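Long-range contacts in type 3 secretion system chaperone PscG (Pseudomonas aeruginosa, PDB 2UWJ), which serves as a cytoplasmic chaperone of the type III secretion system, working with PscE to prevent premature polymerization of the needle protein PscF: residues C[38-47]-C[67-75]; C[86-94]-C[105-113]. All blocks are in the same frame, centred on the assembly; numbering follows the deposited sequence.

How the contacts relate
Both contacts pack helices of one TPR-like, all-helical chain, and they follow each other in series, their centres about 17 Å apart. Contact 1 lies near the centre of the chain and joins two nearly parallel helices that are not sequence neighbours. Contact 2 lies toward the C-terminal end and joins two consecutive helices in an antiparallel sense. Contact 1 is partly buried despite its central place; contact 2 is buried, edged by polar D88 and R110. Contact 1 is built on aromatic rings, contact 2 on leucine, alanine and methionine. Each has one water bridge where the packing reaches partly exposed residues. The two are tied directly by the E71–R90 salt bridge and by P72 packing on F105.

Contact 1. Residues C[38-47]-C[67-75]; sequences DEAARLIRIS and WPALEPWFA
Helix 38-47 runs nearly parallel to helix 71-75, the axes 16° apart and 10.6 Å from each other at closest approach, and large side chains bridge the gap. E39 and W67 meet at the start of both segments. The extended E39 chain, with CG anti to the backbone N (chi1 -174°), lies over one face of the indole. E39 CG is 3.7 Å from the centroid of the five-membered ring, a CH-pi contact. The carboxylate is nearly parallel to the ring, 13° off. A water bridges the two segments, donating to E39 OE2 and accepting from A69 N. The bent R42 chain brings its guanidinium to the edge of the same indole, with NH1 3.7 Å from W67 CZ3. The guanidinium and ring planes are steeply inclined.

Deeper in, the contact is apolar. L70 divides its methyls: CD1 meets R42 CG, and CD2 is 3.9 Å from L43 CB. L43 CD1 reaches the W73 indole near NE1. I46 also forks. Its CG2 is 3.4 Å from W73 CB, and its CD1 is 3.6 Å from F74 CE1. S47 lies by the far end of W73, while its hydroxyl is hydrogen-bonded to S17.

This pairing of nearly parallel helices fits the TPR-like superhelix of the family. Helix 22-34 packs against 38-47 through A41, I44 and R45. F61 touches R42 and I46, and helix 84-95 meets F74 and A75. A chain of another protein packs on E39, S47, P72 and W73.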
loop_
_atom_site.group_PDB
_atom_site.type_symbol
_atom_site.label_atom_id
_atom_site.label_comp_id
_atom_site.label_asym_id
_atom_site.label_seq_id
_atom_site.Cartn_x
_atom_site.Cartn_y
_atom_site.Cartn_z
ATOM N N ASP C 38 -2.130 4.779 -18.728
ATOM C CA ASP C 38 -2.524 6.200 -18.764
ATOM C C ASP C 38 -2.914 6.836 -17.434
ATOM O O ASP C 38 -2.534 7.984 -17.160
ATOM C CB ASP C 38 -3.676 6.388 -19.741
ATOM C CG ASP C 38 -3.330 5.943 -21.157
ATOM O OD1 ASP C 38 -2.124 5.787 -21.485
ATOM O OD2 ASP C 38 -4.268 5.787 -21.953
ATOM N N GLU C 39 -3.713 6.126 -16.643
ATOM C CA GLU C 39 -4.154 6.660 -15.370
ATOM C C GLU C 39 -2.954 6.903 -14.467
ATOM O O GLU C 39 -2.836 7.985 -13.866
ATOM C CB GLU C 39 -5.184 5.736 -14.672
ATOM C CG GLU C 39 -5.733 6.453 -13.377
ATOM C CD GLU C 39 -6.847 5.663 -12.688
ATOM O OE1 GLU C 39 -7.118 4.522 -13.101
ATOM O OE2 GLU C 39 -7.458 6.174 -11.751
ATOM N N ALA C 40 -2.049 5.924 -14.372
ATOM C CA ALA C 40 -0.857 6.128 -13.565
ATOM C C ALA C 40 0.015 7.254 -14.130
ATOM O O ALA C 40 0.575 8.056 -13.370
ATOM C CB ALA C 40 -0.022 4.819 -13.436
ATOM N N ALA C 41 0.158 7.322 -15.453
ATOM C CA ALA C 41 0.986 8.398 -16.024
ATOM C C ALA C 41 0.349 9.769 -15.677
ATOM O O ALA C 41 1.062 10.714 -15.359
ATOM C CB ALA C 41 1.066 8.286 -17.547
ATOM N N ARG C 42 -0.977 9.844 -15.764
ATOM C CA ARG C 42 -1.717 11.087 -15.530
ATOM C C ARG C 42 -1.538 11.529 -14.066
ATOM O O ARG C 42 -1.279 12.702 -13.783
ATOM C CB ARG C 42 -3.185 10.854 -15.908
ATOM C CG ARG C 42 -4.078 12.077 -15.784
ATOM C CD ARG C 42 -3.644 13.124 -16.730
ATOM N NE ARG C 42 -3.583 12.641 -18.115
ATOM C CZ ARG C 42 -4.604 12.508 -18.972
ATOM N NH1 ARG C 42 -5.864 12.807 -18.647
ATOM N NH2 ARG C 42 -4.326 12.093 -20.219
ATOM N N LEU C 43 -1.683 10.590 -13.139
ATOM C CA LEU C 43 -1.396 10.836 -11.714
ATOM C C LEU C 43 0.004 11.450 -11.513
ATOM O O LEU C 43 0.200 12.469 -10.803
ATOM C CB LEU C 43 -1.444 9.490 -10.929
ATOM C CG LEU C 43 -0.896 9.584 -9.485
ATOM C CD1 LEU C 43 -1.764 10.594 -8.763
ATOM C CD2 LEU C 43 -0.983 8.207 -8.724
ATOM N N ILE C 44 1.007 10.846 -12.128
ATOM C CA ILE C 44 2.387 11.343 -11.972
ATOM C C ILE C 44 2.568 12.745 -12.546
ATOM O O ILE C 44 3.164 13.623 -11.907
ATOM C CB ILE C 44 3.410 10.346 -12.648
ATOM C CG1 ILE C 44 3.470 9.021 -11.822
ATOM C CG2 ILE C 44 4.804 10.990 -12.734
ATOM C CD1 ILE C 44 3.905 7.725 -12.734
ATOM N N ARG C 45 2.034 12.956 -13.737
ATOM C CA ARG C 45 2.103 14.254 -14.408
ATOM C C ARG C 45 1.473 15.316 -13.509
ATOM O O ARG C 45 2.045 16.375 -13.293
ATOM C CB ARG C 45 1.298 14.189 -15.721
ATOM C CG ARG C 45 2.056 13.526 -16.926
ATOM C CD ARG C 45 1.220 13.637 -18.176
ATOM N NE ARG C 45 1.808 12.913 -19.310
ATOM C CZ ARG C 45 2.850 13.356 -20.013
ATOM N NH1 ARG C 45 3.406 14.513 -19.675
ATOM N NH2 ARG C 45 3.313 12.678 -21.073
ATOM N N ILE C 46 0.267 15.020 -13.021
ATOM C CA ILE C 46 -0.455 15.986 -12.168
ATOM C C ILE C 46 0.266 16.285 -10.815
ATOM O O ILE C 46 0.427 17.447 -10.397
ATOM C CB ILE C 46 -1.863 15.494 -11.919
ATOM C CG1 ILE C 46 -2.652 15.636 -13.232
ATOM C CG2 ILE C 46 -2.518 16.335 -10.763
ATOM C CD1 ILE C 46 -4.000 14.889 -13.262
ATOM N N SER C 47 0.742 15.230 -10.165
ATOM C CA SER C 47 1.446 15.390 -8.917
ATOM C C SER C 47 2.718 16.226 -9.139
ATOM O O SER C 47 3.034 17.145 -8.344
ATOM C CB SER C 47 1.818 14.023 -8.320
ATOM O OG SER C 47 2.612 14.196 -7.155
ATOM N N TRP C 67 -10.978 9.857 -14.702
ATOM C CA TRP C 67 -10.553 9.064 -13.527
ATOM C C TRP C 67 -10.876 9.773 -12.239
ATOM O O TRP C 67 -10.150 10.675 -11.837
ATOM C CB TRP C 67 -9.039 8.816 -13.636
ATOM C CG TRP C 67 -8.725 7.927 -14.801
ATOM C CD1 TRP C 67 -9.199 6.649 -15.013
ATOM C CD2 TRP C 67 -7.932 8.250 -15.938
ATOM N NE1 TRP C 67 -8.752 6.175 -16.215
ATOM C CE2 TRP C 67 -7.973 7.129 -16.806
ATOM C CE3 TRP C 67 -7.183 9.377 -16.314
ATOM C CZ2 TRP C 67 -7.300 7.106 -18.026
ATOM C CZ3 TRP C 67 -6.505 9.358 -17.545
ATOM C CH2 TRP C 67 -6.577 8.226 -18.380
ATOM N N PRO C 68 -11.965 9.382 -11.574
ATOM C CA PRO C 68 -12.335 10.052 -10.325
ATOM C C PRO C 68 -11.248 10.122 -9.249
ATOM O O PRO C 68 -11.211 11.070 -8.488
ATOM C CB PRO C 68 -13.580 9.272 -9.866
ATOM C CG PRO C 68 -14.206 8.820 -11.224
ATOM C CD PRO C 68 -12.956 8.339 -11.946
ATOM N N ALA C 69 -10.353 9.140 -9.200
ATOM C CA ALA C 69 -9.318 9.157 -8.168
ATOM C C ALA C 69 -8.357 10.361 -8.325
ATOM O O ALA C 69 -7.565 10.604 -7.431
ATOM C CB ALA C 69 -8.507 7.838 -8.213
ATOM N N LEU C 70 -8.374 11.021 -9.491
ATOM C CA LEU C 70 -7.510 12.172 -9.733
ATOM C C LEU C 70 -8.176 13.477 -9.277
ATOM O O LEU C 70 -7.478 14.504 -9.110
ATOM C CB LEU C 70 -7.138 12.314 -11.223
ATOM C CG LEU C 70 -6.391 11.111 -11.809
ATOM C CD1 LEU C 70 -6.101 11.390 -13.286
ATOM C CD2 LEU C 70 -5.077 10.833 -10.998
ATOM N N GLU C 71 -9.492 13.432 -9.034
ATOM C CA GLU C 71 -10.224 14.671 -8.648
ATOM C C GLU C 71 -9.639 15.447 -7.435
ATOM O O GLU C 71 -9.647 16.660 -7.453
ATOM C CB GLU C 71 -11.714 14.395 -8.433
ATOM C CG GLU C 71 -12.472 14.062 -9.732
ATOM C CD GLU C 71 -12.656 15.332 -10.581
ATOM O OE1 GLU C 71 -13.082 16.355 -9.995
ATOM O OE2 GLU C 71 -12.345 15.316 -11.783
ATOM N N PRO C 72 -9.186 14.747 -6.370
ATOM C CA PRO C 72 -8.626 15.504 -5.243
ATOM C C PRO C 72 -7.492 16.462 -5.659
ATOM O O PRO C 72 -7.348 17.520 -5.060
ATOM C CB PRO C 72 -8.111 14.409 -4.287
ATOM C CG PRO C 72 -9.162 13.249 -4.532
ATOM C CD PRO C 72 -9.315 13.296 -6.049
ATOM N N TRP C 73 -6.658 16.049 -6.629
ATOM C CA TRP C 73 -5.568 16.883 -7.083
ATOM C C TRP C 73 -6.102 18.171 -7.682
ATOM O O TRP C 73 -5.502 19.238 -7.451
ATOM C CB TRP C 73 -4.695 16.178 -8.136
ATOM C CG TRP C 73 -4.100 14.948 -7.581
ATOM C CD1 TRP C 73 -4.652 13.679 -7.566
ATOM C CD2 TRP C 73 -2.842 14.849 -6.914
ATOM N NE1 TRP C 73 -3.788 12.793 -6.923
ATOM C CE2 TRP C 73 -2.670 13.495 -6.523
ATOM C CE3 TRP C 73 -1.831 15.781 -6.608
ATOM C CZ2 TRP C 73 -1.515 13.058 -5.842
ATOM C CZ3 TRP C 73 -0.680 15.330 -5.926
ATOM C CH2 TRP C 73 -0.536 14.004 -5.562
ATOM N N PHE C 74 -7.196 18.111 -8.435
ATOM C CA PHE C 74 -7.757 19.350 -9.014
ATOM C C PHE C 74 -8.326 20.259 -7.887
ATOM O O PHE C 74 -8.135 21.481 -7.952
ATOM C CB PHE C 74 -8.817 19.034 -10.088
ATOM C CG PHE C 74 -8.303 18.084 -11.156
ATOM C CD1 PHE C 74 -7.025 18.247 -11.683
ATOM C CD2 PHE C 74 -9.098 17.013 -11.615
ATOM C CE1 PHE C 74 -6.524 17.345 -12.676
ATOM C CE2 PHE C 74 -8.615 16.120 -12.592
ATOM C CZ PHE C 74 -7.339 16.281 -13.117
ATOM N N ALA C 75 -9.002 19.677 -6.883
ATOM C CA ALA C 75 -9.473 20.480 -5.725
ATOM C C ALA C 75 -8.223 21.184 -5.076
ATOM O O ALA C 75 -8.251 22.380 -4.740
ATOM C CB ALA C 75 -10.105 19.574 -4.666
HETATM O O HOH W 1 -10.064 6.877 -11.193
#

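Contact 2. Residues C[86-94]-C[105-113]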
loop_
_atom_site.group_PDB
_atom_site.type_symbol
_atom_site.label_atom_id
_atom_site.label_comp_id
_atom_site.label_asym_id
_atom_site.label_seq_id
_atom_site.Cartn_x
_atom_site.Cartn_y
_atom_site.Cartn_z
ATOM N N ALA C 86 -15.038 27.428 -7.124
ATOM C CA ALA C 86 -14.822 26.254 -7.961
ATOM C C ALA C 86 -14.465 25.093 -7.001
ATOM O O ALA C 86 -14.990 23.977 -7.163
ATOM C CB ALA C 86 -13.676 26.494 -8.973
ATOM N N LEU C 87 -13.585 25.355 -6.024
ATOM C CA LEU C 87 -13.189 24.346 -5.047
ATOM C C LEU C 87 -14.426 23.776 -4.339
ATOM O O LEU C 87 -14.606 22.545 -4.204
ATOM C CB LEU C 87 -12.247 24.930 -3.966
ATOM C CG LEU C 87 -11.909 23.964 -2.781
ATOM C CD1 LEU C 87 -11.229 22.635 -3.322
ATOM C CD2 LEU C 87 -10.931 24.657 -1.766
ATOM N N ASP C 88 -15.290 24.675 -3.876
ATOM C CA ASP C 88 -16.473 24.248 -3.154
ATOM C C ASP C 88 -17.383 23.399 -4.013
ATOM O O ASP C 88 -17.963 22.445 -3.515
ATOM C CB ASP C 88 -17.261 25.451 -2.577
ATOM C CG ASP C 88 -16.482 26.201 -1.492
ATOM O OD1 ASP C 88 -15.565 25.598 -0.862
ATOM O OD2 ASP C 88 -16.795 27.400 -1.258
ATOM N N ARG C 89 -17.553 23.741 -5.285
ATOM C CA ARG C 89 -18.411 22.915 -6.157
ATOM C C ARG C 89 -17.765 21.523 -6.359
ATOM O O ARG C 89 -18.451 20.486 -6.327
ATOM C CB ARG C 89 -18.610 23.543 -7.548
ATOM C CG ARG C 89 -19.506 24.805 -7.559
ATOM C CD ARG C 89 -19.794 25.277 -8.988
ATOM N NE ARG C 89 -18.612 25.703 -9.748
ATOM C CZ ARG C 89 -18.044 26.907 -9.667
ATOM N NH1 ARG C 89 -18.538 27.839 -8.843
ATOM N NH2 ARG C 89 -16.990 27.190 -10.436
ATOM N N ARG C 90 -16.459 21.492 -6.614
ATOM C CA ARG C 90 -15.804 20.197 -6.805
ATOM C C ARG C 90 -15.963 19.340 -5.530
ATOM O O ARG C 90 -16.371 18.161 -5.598
ATOM C CB ARG C 90 -14.306 20.392 -7.173
ATOM C CG ARG C 90 -13.613 19.062 -7.589
ATOM C CD ARG C 90 -12.173 19.304 -8.079
ATOM N NE ARG C 90 -12.061 20.325 -9.134
ATOM C CZ ARG C 90 -12.187 20.125 -10.455
ATOM N NH1 ARG C 90 -12.451 18.921 -10.983
ATOM N NH2 ARG C 90 -12.000 21.147 -11.284
ATOM N N LEU C 91 -15.649 19.909 -4.358
ATOM C CA LEU C 91 -15.803 19.142 -3.114
ATOM C C LEU C 91 -17.241 18.658 -2.917
ATOM O O LEU C 91 -17.467 17.484 -2.582
ATOM C CB LEU C 91 -15.345 19.932 -1.878
ATOM C CG LEU C 91 -13.876 20.326 -1.846
ATOM C CD1 LEU C 91 -13.538 20.959 -0.493
ATOM C CD2 LEU C 91 -13.027 19.039 -2.114
ATOM N N ALA C 92 -18.222 19.526 -3.172
ATOM C CA ALA C 92 -19.633 19.113 -3.034
ATOM C C ALA C 92 -19.923 17.912 -3.967
ATOM O O ALA C 92 -20.634 16.983 -3.598
ATOM C CB ALA C 92 -20.603 20.323 -3.361
ATOM N N GLY C 93 -19.354 17.921 -5.170
ATOM C CA GLY C 93 -19.564 16.808 -6.082
ATOM C C GLY C 93 -18.952 15.506 -5.552
ATOM O O GLY C 93 -19.601 14.462 -5.527
ATOM N N LEU C 94 -17.705 15.568 -5.103
ATOM C CA LEU C 94 -17.010 14.394 -4.588
ATOM C C LEU C 94 -17.664 13.833 -3.325
ATOM O O LEU C 94 -17.527 12.642 -3.013
ATOM C CB LEU C 94 -15.547 14.743 -4.275
ATOM C CG LEU C 94 -14.768 15.105 -5.525
ATOM C CD1 LEU C 94 -13.369 15.478 -5.118
ATOM C CD2 LEU C 94 -14.829 13.925 -6.536
ATOM N N PHE C 105 -11.886 12.171 1.401
ATOM C CA PHE C 105 -10.983 13.294 1.077
ATOM C C PHE C 105 -11.804 14.600 1.004
ATOM O O PHE C 105 -11.391 15.631 1.525
ATOM C CB PHE C 105 -10.296 13.109 -0.284
ATOM C CG PHE C 105 -9.548 14.347 -0.763
ATOM C CD1 PHE C 105 -8.209 14.518 -0.444
ATOM C CD2 PHE C 105 -10.218 15.347 -1.463
ATOM C CE1 PHE C 105 -7.523 15.698 -0.810
ATOM C CE2 PHE C 105 -9.557 16.542 -1.836
ATOM C CZ PHE C 105 -8.216 16.716 -1.505
ATOM N N ALA C 106 -12.951 14.547 0.328
ATOM C CA ALA C 106 -13.784 15.745 0.139
ATOM C C ALA C 106 -14.316 16.323 1.454
ATOM O O ALA C 106 -14.200 17.519 1.706
ATOM C CB ALA C 106 -14.946 15.433 -0.822
ATOM N N ALA C 107 -14.898 15.462 2.286
ATOM C CA ALA C 107 -15.419 15.880 3.586
ATOM C C ALA C 107 -14.266 16.414 4.434
ATOM O O ALA C 107 -14.387 17.451 5.093
ATOM C CB ALA C 107 -16.096 14.694 4.296
ATOM N N GLY C 108 -13.126 15.721 4.433
ATOM C CA GLY C 108 -12.014 16.221 5.227
ATOM C C GLY C 108 -11.449 17.565 4.743
ATOM O O GLY C 108 -11.154 18.466 5.544
ATOM N N MET C 109 -11.318 17.747 3.433
ATOM C CA MET C 109 -10.731 19.005 2.981
ATOM C C MET C 109 -11.731 20.162 3.230
ATOM O O MET C 109 -11.348 21.263 3.599
ATOM C CB MET C 109 -10.340 18.943 1.499
ATOM C CG MET C 109 -9.263 20.019 1.144
ATOM S SD MET C 109 -9.130 20.136 -0.609
ATOM C CE MET C 109 -8.191 21.762 -0.704
ATOM N N ARG C 110 -13.008 19.890 3.030
ATOM C CA ARG C 110 -14.020 20.909 3.268
ATOM C C ARG C 110 -13.942 21.325 4.731
ATOM O O ARG C 110 -13.961 22.515 5.061
ATOM C CB ARG C 110 -15.402 20.351 2.954
ATOM C CG ARG C 110 -16.531 21.183 3.516
ATOM C CD ARG C 110 -17.806 20.899 2.735
ATOM N NE ARG C 110 -17.746 21.523 1.418
ATOM C CZ ARG C 110 -18.670 21.397 0.462
ATOM N NH1 ARG C 110 -19.760 20.642 0.669
ATOM N NH2 ARG C 110 -18.497 22.043 -0.706
ATOM N N ALA C 111 -13.842 20.339 5.609
ATOM C CA ALA C 111 -13.759 20.611 7.032
ATOM C C ALA C 111 -12.507 21.395 7.401
ATOM O O ALA C 111 -12.549 22.300 8.229
ATOM C CB ALA C 111 -13.816 19.310 7.812
ATOM N N GLN C 112 -11.382 21.082 6.783
ATOM C CA GLN C 112 -10.180 21.797 7.142
ATOM C C GLN C 112 -10.065 23.170 6.493
ATOM O O GLN C 112 -9.493 24.103 7.064
ATOM C CB GLN C 112 -8.951 20.950 6.800
ATOM C CG GLN C 112 -7.753 21.769 6.396
ATOM C CD GLN C 112 -6.467 21.005 6.504
ATOM O OE1 GLN C 112 -6.403 19.803 6.217
ATOM N NE2 GLN C 112 -5.418 21.699 6.907
ATOM N N VAL C 113 -10.646 23.276 5.309
ATOM C CA VAL C 113 -10.593 24.462 4.480
ATOM C C VAL C 113 -11.763 25.435 4.573
ATOM O O VAL C 113 -11.562 26.652 4.498
ATOM C CB VAL C 113 -10.431 24.014 3.005
ATOM C CG1 VAL C 113 -11.456 24.707 2.119
ATOM C CG2 VAL C 113 -9.002 24.226 2.568
HETATM O O HOH W 2 -16.214 23.640 0.654
#
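L87, L91 and L94 face helix 105-113 from helix 86-94, forming an antiparallel helical hairpin in the C-terminal part of this TPR-like fold. The two N-to-C directions differ by 143°, and the axes approach to 8.6 Å.

L87 has CG anti to its backbone nitrogen (chi1 173°), and this sends its methyls toward M109 and V113. CD1 packs on M109 CE. CD2 meets V113 CG1 tip to tip at 3.9 Å. Both M109 and V113 also touch W79 of helix 71-80, and L87 touches A75, so a third helix closes this side.

One residue on, D88 makes the polar edge of the contact. Its backbone O lies 2.9 Å from R110 NH2, at an angle too poor for a hydrogen bond. L91 is the central knob. Its side chain sits in a hole made by F105, A106, M109 and R110. CD1 lies against the backbone of the second helix, 3.7 Å from R110 N. CD2 turns to A106 and the F105 ring.

The helices come closest here, with L91 CA and A106 CA 5.1 Å apart, in keeping with the small side chain of A106. A92 offers its CB to the guanidinium of R110. L94 closes the row, its CB 3.6 Å from A106 CB.

R110 runs back along the outside of this apolar row. Its chain is bent at chi3 (-74°), which places the guanidinium beside the D88–A92 turn. Aspartate and arginine do not touch through their charged atoms; a water joins them, donating to D88 OD1 at 2.6 Å and accepting from R110 NE at 2.7 Å.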